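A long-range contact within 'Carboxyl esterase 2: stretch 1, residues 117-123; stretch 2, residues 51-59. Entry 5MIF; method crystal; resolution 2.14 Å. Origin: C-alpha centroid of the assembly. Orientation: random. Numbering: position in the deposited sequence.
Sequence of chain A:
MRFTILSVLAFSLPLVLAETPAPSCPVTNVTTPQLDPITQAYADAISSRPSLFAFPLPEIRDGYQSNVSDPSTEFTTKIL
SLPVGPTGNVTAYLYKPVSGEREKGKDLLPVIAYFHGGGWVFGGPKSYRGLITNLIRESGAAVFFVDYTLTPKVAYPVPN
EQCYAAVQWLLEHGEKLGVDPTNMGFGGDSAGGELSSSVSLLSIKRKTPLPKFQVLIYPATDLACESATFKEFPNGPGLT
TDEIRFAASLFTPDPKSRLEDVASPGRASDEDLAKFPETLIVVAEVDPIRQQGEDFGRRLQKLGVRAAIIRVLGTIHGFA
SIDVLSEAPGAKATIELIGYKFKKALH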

# COMPACT_ATOMS: atom_id res chain seq x y z
N GLY A 117 -11.98 -14.28 8.04
CA GLY A 117 -11.65 -15.38 7.14
C GLY A 117 -11.37 -16.65 7.93
O GLY A 117 -11.66 -16.70 9.13
N GLY A 118 -10.77 -17.63 7.27
CA GLY A 118 -10.60 -18.96 7.82
C GLY A 118 -11.30 -20.01 6.96
O GLY A 118 -11.68 -21.08 7.45
N GLY A 119 -11.50 -19.71 5.68
CA GLY A 119 -12.04 -20.68 4.74
C GLY A 119 -13.47 -21.13 5.02
O GLY A 119 -13.85 -22.23 4.62
N TRP A 120 -14.23 -20.29 5.73
CA TRP A 120 -15.61 -20.57 6.17
C TRP A 120 -15.69 -21.68 7.22
O TRP A 120 -16.76 -21.91 7.76
CB TRP A 120 -16.53 -20.91 4.98
CG TRP A 120 -16.58 -19.85 3.93
CD1 TRP A 120 -17.25 -18.65 4.00
CD2 TRP A 120 -15.92 -19.87 2.66
NE1 TRP A 120 -17.04 -17.92 2.84
CE2 TRP A 120 -16.24 -18.65 2.00
CE3 TRP A 120 -15.10 -20.79 2.01
CZ2 TRP A 120 -15.76 -18.34 0.73
CZ3 TRP A 120 -14.63 -20.49 0.73
CH2 TRP A 120 -14.96 -19.27 0.11
N VAL A 121 -14.56 -22.36 7.49
CA VAL A 121 -14.48 -23.47 8.45
C VAL A 121 -13.89 -23.06 9.80
O VAL A 121 -14.28 -23.60 10.84
CB VAL A 121 -13.59 -24.62 7.92
CG1 VAL A 121 -13.88 -25.92 8.67
CG2 VAL A 121 -13.78 -24.82 6.44
N PHE A 122 -12.93 -22.14 9.78
CA PHE A 122 -12.23 -21.71 11.00
C PHE A 122 -12.36 -20.21 11.27
O PHE A 122 -12.82 -19.44 10.42
CB PHE A 122 -10.73 -22.06 10.92
CG PHE A 122 -10.47 -23.53 10.72
CD1 PHE A 122 -10.80 -24.44 11.70
CD2 PHE A 122 -9.90 -23.99 9.54
CE1 PHE A 122 -10.56 -25.80 11.52
CE2 PHE A 122 -9.66 -25.34 9.35
CZ PHE A 122 -10.00 -26.24 10.34
N GLY A 123 -11.93 -19.81 12.47
CA GLY A 123 -11.85 -18.41 12.82
C GLY A 123 -12.95 -18.01 13.78
O GLY A 123 -13.89 -18.77 14.02
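Stretch 2, residues 51-59: SLFAFPLPE

Stretch 2 lies on stretch 1 as one irregular loop against another, in a small apolar contact centred on an edge-to-face pair of phenylalanines and without a hydrogen bond between the stretches. Neither segment forms a regular helix or strand, so no crossing angle describes their packing. Contacts along stretch 2 begin at Leu52 and Phe53, skip Ala54 to Pro56, and resume at Leu57 and Pro58, with Phe122 meeting both groups. The backbones stay well apart: the nearest CA atoms, those of Val121 and Phe53, are 8.2 Å from each other, and side chains largely fill the gap. The buried surface, both sides summed, is 294 Å².

Phe122 contributes the largest share, 97 Å². Its CA-to-CB bond points toward stretch 2, and with chi1 at -58° (m) the ring reaches Leu52, Phe53, Leu57 and Pro58. Its edge meets the face of Phe53, with centroids 5.1 Å apart and planes at 77°; the closest atoms are Phe122 CD2 and Phe53 CE1, at 3.7 Å. Near the plane of the Phe122 ring, Phe122 CZ approaches Leu52 O at 3.4 Å, and Phe122 CE1 lies 4.0 Å from Pro58 CD. Leu57 CD2 is also 4.0 Å from Phe122 CZ, but obliquely placed.

Phe53 leaves its backbone sideways, yet its ring end comes nearer to stretch 1. Gly118 O lies 3.9 Å from Phe53 CE1, near the ring plane, while Gly119 CA is 4.2 Å from Phe53 CE1. An ideal CB on Gly119 would fall 2.8 Å from Phe53 CE1, a clash, so the missing side chain leaves room for the ring; the positive phi of 65° independently favours glycine. Within stretch 1, Gly118 O accepts backbone hydrogen bonds from Phe122 N (2.8 Å) and Val121 N (3.2 Å). Val121 adds further apolar contacts, with Val121 CG1 3.7 Å from Leu57 CD1 and Val121 CG2 4.4 Å from Phe53 CE1.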

# COMPACT_ATOMS: atom_id res chain seq x y z
N SER A 51 -1.90 -30.09 6.84
CA SER A 51 -2.95 -29.09 6.63
C SER A 51 -4.12 -29.30 7.58
O SER A 51 -4.52 -30.42 7.84
CB SER A 51 -3.43 -29.13 5.18
OG SER A 51 -4.56 -28.30 5.01
N LEU A 52 -4.68 -28.20 8.09
CA LEU A 52 -5.82 -28.31 8.99
C LEU A 52 -7.13 -28.40 8.23
O LEU A 52 -8.18 -28.66 8.84
CB LEU A 52 -5.85 -27.14 9.96
CG LEU A 52 -4.88 -27.40 11.11
CD1 LEU A 52 -4.90 -26.25 12.10
CD2 LEU A 52 -5.22 -28.74 11.78
N PHE A 53 -7.08 -28.17 6.93
CA PHE A 53 -8.27 -28.28 6.10
C PHE A 53 -8.44 -29.72 5.63
O PHE A 53 -8.23 -30.06 4.47
CB PHE A 53 -8.20 -27.30 4.93
CG PHE A 53 -8.25 -25.86 5.36
CD1 PHE A 53 -9.47 -25.19 5.44
CD2 PHE A 53 -7.10 -25.19 5.75
CE1 PHE A 53 -9.53 -23.87 5.86
CE2 PHE A 53 -7.15 -23.87 6.16
CZ PHE A 53 -8.37 -23.21 6.22
N ALA A 54 -8.82 -30.57 6.58
CA ALA A 54 -9.03 -31.99 6.31
C ALA A 54 -9.88 -32.61 7.42
O ALA A 54 -9.99 -32.06 8.51
CB ALA A 54 -7.69 -32.72 6.18
N PHE A 55 -10.46 -33.76 7.13
CA PHE A 55 -11.25 -34.48 8.11
C PHE A 55 -10.37 -35.41 8.97
O PHE A 55 -9.37 -35.95 8.49
CB PHE A 55 -12.34 -35.30 7.42
CG PHE A 55 -13.36 -34.47 6.69
CD1 PHE A 55 -14.29 -33.71 7.38
CD2 PHE A 55 -13.40 -34.47 5.30
CE1 PHE A 55 -15.23 -32.95 6.71
CE2 PHE A 55 -14.34 -33.72 4.62
CZ PHE A 55 -15.26 -32.95 5.33
N PRO A 56 -10.74 -35.59 10.25
CA PRO A 56 -11.88 -34.93 10.91
C PRO A 56 -11.55 -33.49 11.34
O PRO A 56 -10.40 -33.21 11.71
CB PRO A 56 -12.13 -35.81 12.14
CG PRO A 56 -10.79 -36.38 12.45
CD PRO A 56 -10.08 -36.57 11.14
N LEU A 57 -12.53 -32.60 11.27
CA LEU A 57 -12.34 -31.22 11.72
C LEU A 57 -12.36 -31.18 13.25
O LEU A 57 -13.14 -31.89 13.88
CB LEU A 57 -13.43 -30.33 11.13
CG LEU A 57 -13.37 -30.22 9.60
CD1 LEU A 57 -14.61 -29.53 9.07
CD2 LEU A 57 -12.12 -29.46 9.20
N PRO A 58 -11.54 -30.31 13.85
CA PRO A 58 -11.57 -30.06 15.30
C PRO A 58 -12.92 -29.51 15.73
O PRO A 58 -13.62 -28.93 14.90
CB PRO A 58 -10.47 -29.01 15.50
CG PRO A 58 -9.61 -29.10 14.28
CD PRO A 58 -10.53 -29.49 13.16
N GLU A 59 -13.30 -29.68 16.99
CA GLU A 59 -14.57 -29.09 17.39
C GLU A 59 -14.31 -27.71 17.98
O GLU A 59 -15.23 -26.90 18.11
CB GLU A 59 -15.34 -30.00 18.36
CG GLU A 59 -16.76 -29.48 18.70
CD GLU A 59 -17.70 -29.32 17.49
OE1 GLU A 59 -17.40 -29.81 16.38
OE2 GLU A 59 -18.75 -28.65 17.66